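Local atomic coordinates of SusD superfamily protein (Bacteroides vulgatus, PDB entry 3MYV), a protein that probably binds polysaccharide or other glycans at the outer membrane for uptake into the cell. Residues 80-84 and 116-121; 122-126 and 198-202; 87-91 and 145-149; 110-115 and 173-178. One frame throughout, in Å; residues are numbered along the deposited sequence.

Interaction 1 (80-84 and 116-121); sequences FYILR and VIALCQ
Leu83 reaches across to Ile117 and Cys120 with its two methyl branches spread over the neighbouring helix. CD2 of Leu83 rests 3.6 Å from CG2 of Ile117 and also lies close to that residue's backbone O, while the branch carbon CG sits 3.7 Å from CB of Cys120. The side chains of Leu83 and Ile117 cross obliquely. One residue earlier, Ile82 meets Val116 at about a right angle, its CG2 methyl against Val116 CG1 at 3.6 Å; with CG2 anti to the backbone N, the same methyl comes equally near SG of Cys120. This is an antiparallel pair of neighbouring helices, 77-94 and 103-128, in the helical part of a SusD-family protein, a family grouped with the TPR proteins. The short segments run at 155° with axes 9.3 Å apart, a spacing suited to branched aliphatic side chains and a small thiol. Replacing Leu83 with an alanine would probably open a gap where its branches now meet CG2 of Ile117 and CB of Cys120. Farther along, CD1 of Leu83 lies 3.7 Å from OE1 of Gln121, whose amide is held by backbone partners, OE1 by N of Ile145 and NE2 by O of Pro143.

Interaction 2 (122-126 and 198-202); sequences FDLTR and RIYLY. With EDO (1,2-ethanediol), chain I.
Phe122 swings its ring out to Ile199 and Tyr202 with CG anti to the backbone N, whereas Arg126, one turn on, has CG between its backbone N and carbonyl carbon (chi1 61°) and then runs extended to NE, bringing one face of its guanidinium over CE2 of Phe122. Ile199 lays CG1 over one face of the Phe122 ring, 3.7 Å from the centroid, a CH-pi contact that a slim aliphatic branch makes well. The ring's edge points into the face of Tyr202 in a T-shaped stack, planes at 78°, with CZ of Phe122 3.6 Å from CD2 of Tyr202. NE and NH2 of Arg126 both hold OD1 of Asp123 side-on in a salt bridge, NH2 at 2.7 Å, which fixes the guanidinium's rotation; NH1 adds a weak bond to Tyr202 OH. A leucine in place of Arg126 would probably leave Asp123 without its charged mate and Tyr202 OH without this donor. Arg198 brings NH1 to 3.7 Å from NH2 of Arg126, and both donate to O2 of one 1,2-ethanediol, probably from the crystallisation liquor, Arg198 NH1 at 2.7 Å; Glu336 takes a salt bridge from Arg198 NE, probably easing the like charges. Segments 122-126 and 198-202, of helices 103-128 and 189-202, run roughly parallel at 26°, their axes 12.6 Å apart and bridged by large side chains, within the helical, TPR-related part of the SusD fold.

Interaction 3 (87-91 and 145-149); sequences WNILN and IDHLV
Trp87 lays one face of its indole against the backbone of His147 and Leu148, with Ile145 and Asp146 touching it obliquely. In this SusD-family protein the contact joins helix 77-94 to the irregular loop that follows strand 140-143. The tight part is the ring. Over that face, C of His147 stands 3.7 Å above the plane of the Trp87 ring at its centre, and Leu148 N lies towards the rim. CZ2 of Trp87 comes within 3.3 Å of C of Asp146. A broad aromatic suits this place because it can cover several peptide groups at once and still offer a donor: NE1 makes a 2.9 Å hydrogen bond to O of Ile145. That bond is bent, 136° at the hydrogen; NE1 approaches from above the carbonyl plane, and the carbonyl O is tilted 30° out of the ring plane. CD1 of Trp87 also touches CG2 of Ile145 at 3.5 Å, and Leu90 CD1 backs the opposite ring face from the next turn.

Towards the surface the fit slackens. Leu148, an exposed residue, sends CD2 to the side chain of Asn91 and CD1 to Asn88, meeting each at about a right angle without a polar bond; its CD1 remains 4.3 Å from CB of Trp87. His147 and Asp146 turn away from the helix and bond each other, while NE2 of the imidazole reaches Glu153. ND1 of His147 meets OD1 of Asp146 at 2.7 Å, nearly in the ring plane and almost straight at 166°.

Interaction 4 (110-115 and 173-178); sequences KGETMA and EAVTLM
Gly111 and Ala174 bring their helices together at the closest point, their CA atoms only 4.1 Å apart. This is a close antiparallel helix pair, 103-128 against 160-177, in a SusD-family fold; the short segments run at 148° with axes 7.8 Å apart. So small a separation calls for glycine: a CB here would run into Leu177 CB, Met178 CG and Ala174 O. The methyl of Ala174 fits against O of Gly111 at 3.2 Å, and Leu177 sets CB over the glycine CA. Met178, a selenomethionine just past the helix end, lays CG against C of Gly111 at 3.6 Å and brings SE to 4.0 Å from CB of Ala115. Met114, also selenomethionine, bends at chi3 (69°), which carries CE to the Glu173 carboxylate. CB of Glu112 meets the Met178 methyl, and its carboxylate is held by Tyr24 OH and a salt bridge to Arg186. Farther out, the extended Lys110 chain runs past Leu177, its CG, CD and CE alongside CD1. Too far apart for a direct salt bridge, its charge and that of Glu173 are joined by a water that accepts from Lys110 NZ at 3.0 Å and donates to Glu173 OE2 at 2.7 Å.

How the interactions relate
Helix 103-128 carries three of the four contacts in succession: interaction 4 on residues 110-115, interaction 1 on 116-121 and interaction 2 on 122-126. Interactions 1, 2 and 4 are buried, whereas interaction 3 lies at the surface. Their chemistry follows: aliphatic branches in interaction 1, a T-shaped aromatic pair beside two arginines that share one acceptor in interaction 2, closest to the chain's centre, a glycine-alanine approach in interaction 4, and an indole against peptide groups in interaction 3. Interactions 1 and 3 share helix 77-94 and touch through Ile117 and Leu90. Leu90 also packs on Thr113, tying interaction 3 to interaction 4, while Leu83 meets Leu124 between interactions 1 and 2.

Interaction 1 (80-84 and 116-121)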
loop_
_atom_site.group_PDB
_atom_site.type_symbol
_atom_site.label_atom_id
_atom_site.label_comp_id
_atom_site.label_asym_id
_atom_site.label_seq_id
_atom_site.Cartn_x
_atom_site.Cartn_y
_atom_site.Cartn_z
ATOM N N PHE A 80 -14.374 -1.820 5.249
ATOM C CA PHE A 80 -15.615 -2.601 5.324
ATOM C C PHE A 80 -16.785 -1.839 4.752
ATOM O O PHE A 80 -17.633 -2.440 4.113
ATOM C CB PHE A 80 -15.944 -3.074 6.739
ATOM C CG PHE A 80 -15.308 -4.370 7.071
ATOM C CD1 PHE A 80 -15.568 -5.497 6.312
ATOM C CD2 PHE A 80 -14.389 -4.459 8.096
ATOM C CE1 PHE A 80 -14.972 -6.715 6.620
ATOM C CE2 PHE A 80 -13.798 -5.669 8.396
ATOM C CZ PHE A 80 -14.085 -6.787 7.673
ATOM N N TYR A 81 -16.829 -0.526 5.001
ATOM C CA TYR A 81 -17.875 0.314 4.473
ATOM C C TYR A 81 -17.820 0.313 2.943
ATOM O O TYR A 81 -18.840 0.178 2.278
ATOM C CB TYR A 81 -17.770 1.754 5.041
ATOM C CG TYR A 81 -18.970 2.610 4.678
ATOM C CD1 TYR A 81 -19.025 3.297 3.461
ATOM C CD2 TYR A 81 -20.066 2.698 5.527
ATOM C CE1 TYR A 81 -20.112 4.048 3.114
ATOM C CE2 TYR A 81 -21.179 3.462 5.177
ATOM C CZ TYR A 81 -21.186 4.126 3.968
ATOM O OH TYR A 81 -22.263 4.875 3.608
ATOM N N ILE A 82 -16.626 0.445 2.397
ATOM C CA ILE A 82 -16.450 0.435 0.960
ATOM C C ILE A 82 -16.878 -0.906 0.358
ATOM O O ILE A 82 -17.551 -0.941 -0.684
ATOM C CB ILE A 82 -15.002 0.803 0.570
ATOM C CG1 ILE A 82 -14.664 2.250 0.966
ATOM C CG2 ILE A 82 -14.779 0.634 -0.953
ATOM C CD1 ILE A 82 -13.138 2.556 0.993
ATOM N N LEU A 83 -16.508 -2.003 1.011
ATOM C CA LEU A 83 -16.911 -3.337 0.561
ATOM C C LEU A 83 -18.436 -3.489 0.480
ATOM O O LEU A 83 -18.955 -4.048 -0.458
ATOM C CB LEU A 83 -16.335 -4.397 1.509
ATOM C CG LEU A 83 -14.862 -4.770 1.259
ATOM C CD1 LEU A 83 -14.215 -5.444 2.478
ATOM C CD2 LEU A 83 -14.714 -5.686 0.018
ATOM N N ARG A 84 -19.151 -2.982 1.475
ATOM C CA ARG A 84 -20.597 -3.006 1.441
ATOM C C ARG A 84 -21.131 -2.226 0.259
ATOM O O ARG A 84 -22.026 -2.722 -0.448
ATOM C CB ARG A 84 -21.196 -2.392 2.727
ATOM C CG ARG A 84 -22.735 -2.240 2.661
ATOM C CD ARG A 84 -23.250 -1.207 3.650
ATOM N NE ARG A 84 -23.490 -1.819 4.947
ATOM N N VAL A 116 -11.669 -2.825 -6.637
ATOM C CA VAL A 116 -11.857 -2.122 -5.353
ATOM C C VAL A 116 -12.110 -3.109 -4.199
ATOM O O VAL A 116 -11.460 -3.053 -3.151
ATOM C CB VAL A 116 -12.947 -1.024 -5.449
ATOM C CG1 VAL A 116 -13.193 -0.386 -4.067
ATOM C CG2 VAL A 116 -12.538 0.080 -6.493
ATOM N N ILE A 117 -12.991 -4.071 -4.424
ATOM C CA ILE A 117 -13.291 -5.092 -3.417
ATOM C C ILE A 117 -12.048 -5.888 -3.042
ATOM O O ILE A 117 -11.752 -6.099 -1.872
ATOM C CB ILE A 117 -14.433 -6.024 -3.930
ATOM C CG1 ILE A 117 -15.761 -5.255 -3.893
ATOM C CG2 ILE A 117 -14.467 -7.359 -3.144
ATOM C CD1 ILE A 117 -16.931 -5.909 -4.723
ATOM N N ALA A 118 -11.282 -6.282 -4.052
ATOM C CA ALA A 118 -10.061 -7.025 -3.828
ATOM C C ALA A 118 -9.037 -6.202 -3.019
ATOM O O ALA A 118 -8.450 -6.707 -2.098
ATOM C CB ALA A 118 -9.454 -7.484 -5.194
ATOM N N LEU A 119 -8.850 -4.927 -3.350
ATOM C CA LEU A 119 -7.925 -4.083 -2.593
ATOM C C LEU A 119 -8.331 -3.932 -1.118
ATOM O O LEU A 119 -7.507 -4.133 -0.206
ATOM C CB LEU A 119 -7.826 -2.706 -3.258
ATOM C CG LEU A 119 -6.884 -1.702 -2.606
ATOM C CD1 LEU A 119 -5.486 -2.318 -2.446
ATOM C CD2 LEU A 119 -6.830 -0.429 -3.457
ATOM N N CYS A 120 -9.611 -3.642 -0.888
ATOM C CA CYS A 120 -10.128 -3.478 0.460
ATOM C C CYS A 120 -9.937 -4.760 1.262
ATOM O O CYS A 120 -9.422 -4.747 2.392
ATOM C CB CYS A 120 -11.608 -3.135 0.420
ATOM S SG CYS A 120 -11.927 -1.445 -0.140
ATOM N N GLN A 121 -10.350 -5.877 0.689
ATOM C CA GLN A 121 -10.214 -7.141 1.431
ATOM C C GLN A 121 -8.756 -7.486 1.681
ATOM O O GLN A 121 -8.397 -8.043 2.749
ATOM C CB GLN A 121 -10.957 -8.268 0.729
ATOM C CG GLN A 121 -11.114 -9.519 1.649
ATOM C CD GLN A 121 -12.147 -9.303 2.750
ATOM O OE1 GLN A 121 -13.314 -9.003 2.458
ATOM N NE2 GLN A 121 -11.743 -9.537 4.022
#

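Interaction 2 (122-126 and 198-202)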
loop_
_atom_site.group_PDB
_atom_site.type_symbol
_atom_site.label_atom_id
_atom_site.label_comp_id
_atom_site.label_asym_id
_atom_site.label_seq_id
_atom_site.Cartn_x
_atom_site.Cartn_y
_atom_site.Cartn_z
ATOM N N PHE A 122 -7.889 -7.174 0.714
ATOM C CA PHE A 122 -6.444 -7.438 0.864
ATOM C C PHE A 122 -5.858 -6.650 2.028
ATOM O O PHE A 122 -5.166 -7.205 2.879
ATOM C CB PHE A 122 -5.697 -7.142 -0.448
ATOM C CG PHE A 122 -4.178 -7.189 -0.331
ATOM C CD1 PHE A 122 -3.522 -8.376 -0.032
ATOM C CD2 PHE A 122 -3.411 -6.069 -0.596
ATOM C CE1 PHE A 122 -2.124 -8.418 0.050
ATOM C CE2 PHE A 122 -2.019 -6.112 -0.533
ATOM C CZ PHE A 122 -1.379 -7.300 -0.213
ATOM N N ASP A 123 -6.179 -5.360 2.085
ATOM C CA ASP A 123 -5.723 -4.515 3.176
ATOM C C ASP A 123 -6.220 -5.014 4.537
ATOM O O ASP A 123 -5.424 -5.171 5.478
ATOM C CB ASP A 123 -6.112 -3.066 2.906
ATOM C CG ASP A 123 -5.238 -2.422 1.816
ATOM O OD1 ASP A 123 -4.113 -2.930 1.583
ATOM O OD2 ASP A 123 -5.685 -1.429 1.189
ATOM N N LEU A 124 -7.504 -5.358 4.623
ATOM C CA LEU A 124 -8.032 -5.985 5.849
ATOM C C LEU A 124 -7.284 -7.250 6.234
ATOM O O LEU A 124 -7.063 -7.500 7.427
ATOM C CB LEU A 124 -9.524 -6.299 5.734
ATOM C CG LEU A 124 -10.450 -5.076 5.763
ATOM C CD1 LEU A 124 -11.861 -5.418 5.196
ATOM C CD2 LEU A 124 -10.540 -4.465 7.171
ATOM N N THR A 125 -6.906 -8.032 5.239
ATOM C CA THR A 125 -6.218 -9.287 5.474
ATOM C C THR A 125 -4.809 -9.035 5.995
ATOM O O THR A 125 -4.368 -9.677 6.963
ATOM C CB THR A 125 -6.199 -10.151 4.217
ATOM O OG1 THR A 125 -7.550 -10.330 3.728
ATOM C CG2 THR A 125 -5.544 -11.493 4.499
ATOM N N ARG A 126 -4.078 -8.113 5.371
ATOM C CA ARG A 126 -2.718 -7.860 5.877
ATOM C C ARG A 126 -2.646 -7.045 7.180
ATOM O O ARG A 126 -1.612 -7.065 7.854
ATOM C CB ARG A 126 -1.799 -7.296 4.808
ATOM C CG ARG A 126 -2.218 -5.972 4.232
ATOM C CD ARG A 126 -1.219 -5.615 3.144
ATOM N NE ARG A 126 -1.687 -4.455 2.412
ATOM C CZ ARG A 126 -0.949 -3.670 1.627
ATOM N NH1 ARG A 126 0.344 -3.845 1.503
ATOM N NH2 ARG A 126 -1.523 -2.654 0.994
ATOM N N ARG A 198 1.395 -7.937 -7.037
ATOM C CA ARG A 198 1.739 -7.786 -5.605
ATOM C C ARG A 198 1.104 -8.892 -4.782
ATOM O O ARG A 198 1.762 -9.506 -3.921
ATOM C CB ARG A 198 1.320 -6.400 -5.090
ATOM C CG ARG A 198 1.579 -6.128 -3.624
ATOM C CD ARG A 198 0.684 -5.022 -3.117
ATOM N NE ARG A 198 1.102 -3.710 -3.628
ATOM C CZ ARG A 198 0.477 -2.573 -3.357
ATOM N NH1 ARG A 198 -0.620 -2.573 -2.601
ATOM N NH2 ARG A 198 0.934 -1.432 -3.855
ATOM N N ILE A 199 -0.191 -9.138 -5.016
ATOM C CA ILE A 199 -0.913 -10.106 -4.206
ATOM C C ILE A 199 -0.376 -11.523 -4.449
ATOM O O ILE A 199 -0.217 -12.300 -3.493
ATOM C CB ILE A 199 -2.465 -9.961 -4.385
ATOM C CG1 ILE A 199 -2.935 -8.648 -3.723
ATOM C CG2 ILE A 199 -3.241 -11.152 -3.763
ATOM C CD1 ILE A 199 -4.356 -8.191 -4.150
ATOM N N TYR A 200 -0.087 -11.864 -5.706
ATOM C CA TYR A 200 0.572 -13.156 -5.993
ATOM C C TYR A 200 1.848 -13.294 -5.151
ATOM O O TYR A 200 2.087 -14.324 -4.517
ATOM C CB TYR A 200 0.962 -13.283 -7.466
ATOM C CG TYR A 200 -0.122 -13.624 -8.463
ATOM C CD1 TYR A 200 -1.139 -14.536 -8.174
ATOM C CD2 TYR A 200 -0.112 -13.029 -9.733
ATOM C CE1 TYR A 200 -2.110 -14.848 -9.133
ATOM C CE2 TYR A 200 -1.052 -13.321 -10.656
ATOM C CZ TYR A 200 -2.057 -14.229 -10.365
ATOM O OH TYR A 200 -3.000 -14.486 -11.342
ATOM N N LEU A 201 2.635 -12.233 -5.083
ATOM C CA LEU A 201 3.906 -12.237 -4.331
ATOM C C LEU A 201 3.686 -12.436 -2.841
ATOM O O LEU A 201 4.344 -13.283 -2.203
ATOM C CB LEU A 201 4.683 -10.922 -4.594
ATOM C CG LEU A 201 6.102 -10.805 -4.025
ATOM C CD1 LEU A 201 7.050 -11.662 -4.861
ATOM C CD2 LEU A 201 6.611 -9.328 -3.952
ATOM N N TYR A 202 2.737 -11.686 -2.284
ATOM C CA TYR A 202 2.344 -11.861 -0.900
ATOM C C TYR A 202 1.820 -13.277 -0.622
ATOM O O TYR A 202 1.941 -13.767 0.491
ATOM C CB TYR A 202 1.275 -10.864 -0.497
ATOM C CG TYR A 202 1.747 -9.490 -0.041
ATOM C CD1 TYR A 202 2.431 -8.639 -0.899
ATOM C CD2 TYR A 202 1.440 -9.030 1.229
ATOM C CE1 TYR A 202 2.827 -7.384 -0.486
ATOM C CE2 TYR A 202 1.803 -7.764 1.639
ATOM C CZ TYR A 202 2.493 -6.953 0.779
ATOM O OH TYR A 202 2.878 -5.716 1.200
HETATM C C1 EDO I . 0.037 1.086 0.092
HETATM O O1 EDO I . 0.998 0.220 0.681
HETATM C C2 EDO I . -0.386 0.569 -1.287
HETATM O O2 EDO I . -1.437 -0.451 -1.196
#

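Interaction 3 (87-91 and 145-149)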
loop_
_atom_site.group_PDB
_atom_site.type_symbol
_atom_site.label_atom_id
_atom_site.label_comp_id
_atom_site.label_asym_id
_atom_site.label_seq_id
_atom_site.Cartn_x
_atom_site.Cartn_y
_atom_site.Cartn_z
ATOM N N TRP A 87 -20.380 -4.072 -3.079
ATOM C CA TRP A 87 -21.274 -5.210 -3.328
ATOM C C TRP A 87 -22.687 -4.758 -3.702
ATOM O O TRP A 87 -23.358 -5.446 -4.462
ATOM C CB TRP A 87 -21.284 -6.192 -2.144
ATOM C CG TRP A 87 -20.178 -7.182 -2.263
ATOM C CD1 TRP A 87 -18.977 -7.154 -1.614
ATOM C CD2 TRP A 87 -20.156 -8.352 -3.096
ATOM N NE1 TRP A 87 -18.213 -8.233 -1.990
ATOM C CE2 TRP A 87 -18.905 -8.974 -2.908
ATOM C CE3 TRP A 87 -21.065 -8.923 -3.997
ATOM C CZ2 TRP A 87 -18.552 -10.163 -3.562
ATOM C CZ3 TRP A 87 -20.706 -10.091 -4.655
ATOM C CH2 TRP A 87 -19.468 -10.710 -4.417
ATOM N N ASN A 88 -23.133 -3.607 -3.195
ATOM C CA ASN A 88 -24.429 -3.045 -3.628
ATOM C C ASN A 88 -24.409 -2.724 -5.125
ATOM O O ASN A 88 -25.400 -2.966 -5.833
ATOM C CB ASN A 88 -24.822 -1.819 -2.790
ATOM C CG ASN A 88 -25.241 -2.205 -1.371
ATOM O OD1 ASN A 88 -25.636 -3.346 -1.124
ATOM N ND2 ASN A 88 -25.175 -1.255 -0.446
ATOM N N ILE A 89 -23.258 -2.263 -5.610
ATOM C CA ILE A 89 -23.082 -1.972 -7.044
ATOM C C ILE A 89 -23.151 -3.264 -7.843
ATOM O O ILE A 89 -23.911 -3.355 -8.814
ATOM C CB ILE A 89 -21.761 -1.220 -7.315
ATOM C CG1 ILE A 89 -21.826 0.197 -6.738
ATOM C CG2 ILE A 89 -21.419 -1.204 -8.802
ATOM C CD1 ILE A 89 -20.466 0.923 -6.690
ATOM N N LEU A 90 -22.376 -4.273 -7.435
ATOM C CA LEU A 90 -22.345 -5.538 -8.166
ATOM C C LEU A 90 -23.742 -6.156 -8.206
ATOM O O LEU A 90 -24.171 -6.654 -9.248
ATOM C CB LEU A 90 -21.367 -6.542 -7.537
ATOM C CG LEU A 90 -19.865 -6.232 -7.598
ATOM C CD1 LEU A 90 -19.035 -7.441 -7.101
ATOM C CD2 LEU A 90 -19.452 -5.827 -9.018
ATOM N N ASN A 91 -24.450 -6.103 -7.079
ATOM C CA ASN A 91 -25.781 -6.706 -6.994
ATOM C C ASN A 91 -26.761 -6.015 -7.936
ATOM O O ASN A 91 -27.527 -6.688 -8.634
ATOM C CB ASN A 91 -26.317 -6.696 -5.567
ATOM C CG ASN A 91 -27.552 -7.553 -5.421
ATOM O OD1 ASN A 91 -28.638 -7.047 -5.165
ATOM N ND2 ASN A 91 -27.393 -8.856 -5.619
ATOM N N ILE A 145 -15.797 -10.386 2.971
ATOM C CA ILE A 145 -16.973 -9.894 2.227
ATOM C C ILE A 145 -16.880 -10.364 0.783
ATOM O O ILE A 145 -16.513 -9.608 -0.144
ATOM C CB ILE A 145 -17.119 -8.346 2.319
ATOM C CG1 ILE A 145 -16.897 -7.864 3.770
ATOM C CG2 ILE A 145 -18.477 -7.880 1.824
ATOM C CD1 ILE A 145 -17.793 -8.550 4.838
ATOM N N ASP A 146 -17.196 -11.641 0.617
ATOM C CA ASP A 146 -17.136 -12.324 -0.655
ATOM C C ASP A 146 -18.531 -12.539 -1.213
ATOM O O ASP A 146 -18.719 -13.368 -2.093
ATOM C CB ASP A 146 -16.364 -13.648 -0.544
ATOM C CG ASP A 146 -17.044 -14.670 0.372
ATOM O OD1 ASP A 146 -18.020 -14.305 1.037
ATOM O OD2 ASP A 146 -16.588 -15.844 0.431
ATOM N N HIS A 147 -19.490 -11.769 -0.709
ATOM C CA HIS A 147 -20.886 -11.837 -1.136
ATOM C C HIS A 147 -21.643 -10.625 -0.622
ATOM O O HIS A 147 -21.136 -9.857 0.216
ATOM C CB HIS A 147 -21.565 -13.078 -0.555
ATOM C CG HIS A 147 -21.582 -13.093 0.940
ATOM N ND1 HIS A 147 -20.468 -13.409 1.687
ATOM C CD2 HIS A 147 -22.566 -12.813 1.826
ATOM C CE1 HIS A 147 -20.772 -13.336 2.971
ATOM N NE2 HIS A 147 -22.040 -12.971 3.082
ATOM N N LEU A 148 -22.877 -10.506 -1.083
ATOM C CA LEU A 148 -23.816 -9.526 -0.615
ATOM C C LEU A 148 -24.340 -9.951 0.752
ATOM O O LEU A 148 -25.054 -10.981 0.879
ATOM C CB LEU A 148 -24.997 -9.420 -1.593
ATOM C CG LEU A 148 -26.028 -8.346 -1.247
ATOM C CD1 LEU A 148 -25.466 -6.980 -1.509
ATOM C CD2 LEU A 148 -27.336 -8.544 -2.016
ATOM N N VAL A 149 -23.993 -9.188 1.781
ATOM C CA VAL A 149 -24.291 -9.613 3.160
ATOM C C VAL A 149 -25.779 -9.399 3.468
ATOM O O VAL A 149 -26.340 -8.363 3.150
ATOM C CB VAL A 149 -23.396 -8.865 4.181
ATOM C CG1 VAL A 149 -23.830 -9.131 5.616
ATOM C CG2 VAL A 149 -21.947 -9.243 3.970
#

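Interaction 4 (110-115 and 173-178)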
loop_
_atom_site.group_PDB
_atom_site.type_symbol
_atom_site.label_atom_id
_atom_site.label_comp_id
_atom_site.label_asym_id
_atom_site.label_seq_id
_atom_site.Cartn_x
_atom_site.Cartn_y
_atom_site.Cartn_z
ATOM N N LYS A 110 -17.960 -2.923 -13.769
ATOM C CA LYS A 110 -18.092 -4.131 -12.948
ATOM C C LYS A 110 -16.700 -4.642 -12.519
ATOM O O LYS A 110 -16.462 -4.896 -11.331
ATOM C CB LYS A 110 -18.834 -5.217 -13.697
ATOM C CG LYS A 110 -18.888 -6.561 -12.971
ATOM C CD LYS A 110 -19.685 -7.615 -13.761
ATOM C CE LYS A 110 -19.475 -9.019 -13.171
ATOM N NZ LYS A 110 -20.257 -10.077 -13.908
ATOM N N GLY A 111 -15.792 -4.773 -13.481
ATOM C CA GLY A 111 -14.420 -5.204 -13.194
ATOM C C GLY A 111 -13.710 -4.297 -12.209
ATOM O O GLY A 111 -12.999 -4.755 -11.284
ATOM N N GLU A 112 -13.910 -2.998 -12.396
ATOM C CA GLU A 112 -13.247 -2.005 -11.563
ATOM C C GLU A 112 -13.770 -2.103 -10.133
ATOM O O GLU A 112 -13.002 -2.037 -9.192
ATOM C CB GLU A 112 -13.463 -0.592 -12.127
ATOM C CG GLU A 112 -12.731 0.480 -11.347
ATOM C CD GLU A 112 -12.965 1.902 -11.845
ATOM O OE1 GLU A 112 -13.676 2.095 -12.863
ATOM O OE2 GLU A 112 -12.431 2.840 -11.195
ATOM N N THR A 113 -15.083 -2.273 -9.991
ATOM C CA THR A 113 -15.704 -2.495 -8.679
ATOM C C THR A 113 -15.128 -3.737 -7.986
ATOM O O THR A 113 -14.844 -3.726 -6.791
ATOM C CB THR A 113 -17.232 -2.622 -8.814
ATOM O OG1 THR A 113 -17.759 -1.436 -9.438
ATOM C CG2 THR A 113 -17.902 -2.848 -7.433
HETATM N N MSE A 114 -14.925 -4.809 -8.740
HETATM C CA MSE A 114 -14.301 -5.999 -8.197
HETATM C C MSE A 114 -12.863 -5.718 -7.780
HETATM O O MSE A 114 -12.402 -6.290 -6.796
HETATM C CB MSE A 114 -14.366 -7.167 -9.188
HETATM C CG MSE A 114 -15.785 -7.636 -9.504
HETATM SE SE MSE A 114 -15.852 -8.854 -11.023
HETATM C CE MSE A 114 -14.999 -10.353 -10.230
ATOM N N ALA A 115 -12.141 -4.883 -8.533
ATOM C CA ALA A 115 -10.752 -4.517 -8.160
ATOM C C ALA A 115 -10.738 -3.765 -6.808
ATOM O O ALA A 115 -9.896 -4.028 -5.952
ATOM C CB ALA A 115 -10.108 -3.658 -9.285
ATOM N N GLU A 173 -10.442 -12.213 -12.512
ATOM C CA GLU A 173 -11.626 -11.918 -13.309
ATOM C C GLU A 173 -11.755 -10.420 -13.648
ATOM O O GLU A 173 -12.056 -10.068 -14.801
ATOM C CB GLU A 173 -12.889 -12.467 -12.651
ATOM C CG GLU A 173 -14.106 -12.249 -13.501
ATOM C CD GLU A 173 -15.393 -12.765 -12.901
ATOM O OE1 GLU A 173 -15.355 -13.452 -11.847
ATOM O OE2 GLU A 173 -16.445 -12.464 -13.506
ATOM N N ALA A 174 -11.523 -9.555 -12.667
ATOM C CA ALA A 174 -11.588 -8.097 -12.862
ATOM C C ALA A 174 -10.736 -7.644 -14.049
ATOM O O ALA A 174 -11.185 -6.860 -14.909
ATOM C CB ALA A 174 -11.152 -7.355 -11.583
ATOM N N VAL A 175 -9.501 -8.137 -14.083
ATOM C CA VAL A 175 -8.556 -7.797 -15.137
ATOM C C VAL A 175 -9.165 -8.111 -16.500
ATOM O O VAL A 175 -9.017 -7.326 -17.434
ATOM C CB VAL A 175 -7.191 -8.515 -14.943
ATOM C CG1 VAL A 175 -6.329 -8.429 -16.261
ATOM C CG2 VAL A 175 -6.415 -7.902 -13.750
ATOM N N THR A 176 -9.870 -9.243 -16.629
ATOM C CA THR A 176 -10.396 -9.607 -17.939
ATOM C C THR A 176 -11.508 -8.649 -18.367
ATOM O O THR A 176 -11.752 -8.514 -19.550
ATOM C CB THR A 176 -10.927 -11.074 -18.006
ATOM O OG1 THR A 176 -12.105 -11.205 -17.205
ATOM C CG2 THR A 176 -9.837 -12.087 -17.547
ATOM N N LEU A 177 -12.189 -8.017 -17.412
ATOM C CA LEU A 177 -13.300 -7.094 -17.714
ATOM C C LEU A 177 -12.917 -5.628 -17.936
ATOM O O LEU A 177 -13.695 -4.878 -18.509
ATOM C CB LEU A 177 -14.319 -7.118 -16.574
ATOM C CG LEU A 177 -14.969 -8.475 -16.302
ATOM C CD1 LEU A 177 -15.944 -8.352 -15.145
ATOM C CD2 LEU A 177 -15.630 -8.985 -17.575
HETATM N N MSE A 178 -11.753 -5.217 -17.442
HETATM C CA MSE A 178 -11.401 -3.797 -17.325
HETATM C C MSE A 178 -10.789 -3.154 -18.577
HETATM O O MSE A 178 -10.206 -3.825 -19.427
HETATM C CB MSE A 178 -10.460 -3.611 -16.120
HETATM C CG MSE A 178 -11.192 -3.720 -14.786
HETATM SE SE MSE A 178 -9.986 -3.748 -13.314
HETATM C CE MSE A 178 -9.750 -1.818 -13.246
HETATM O O HOH W 1 -18.965 -12.297 -12.442
#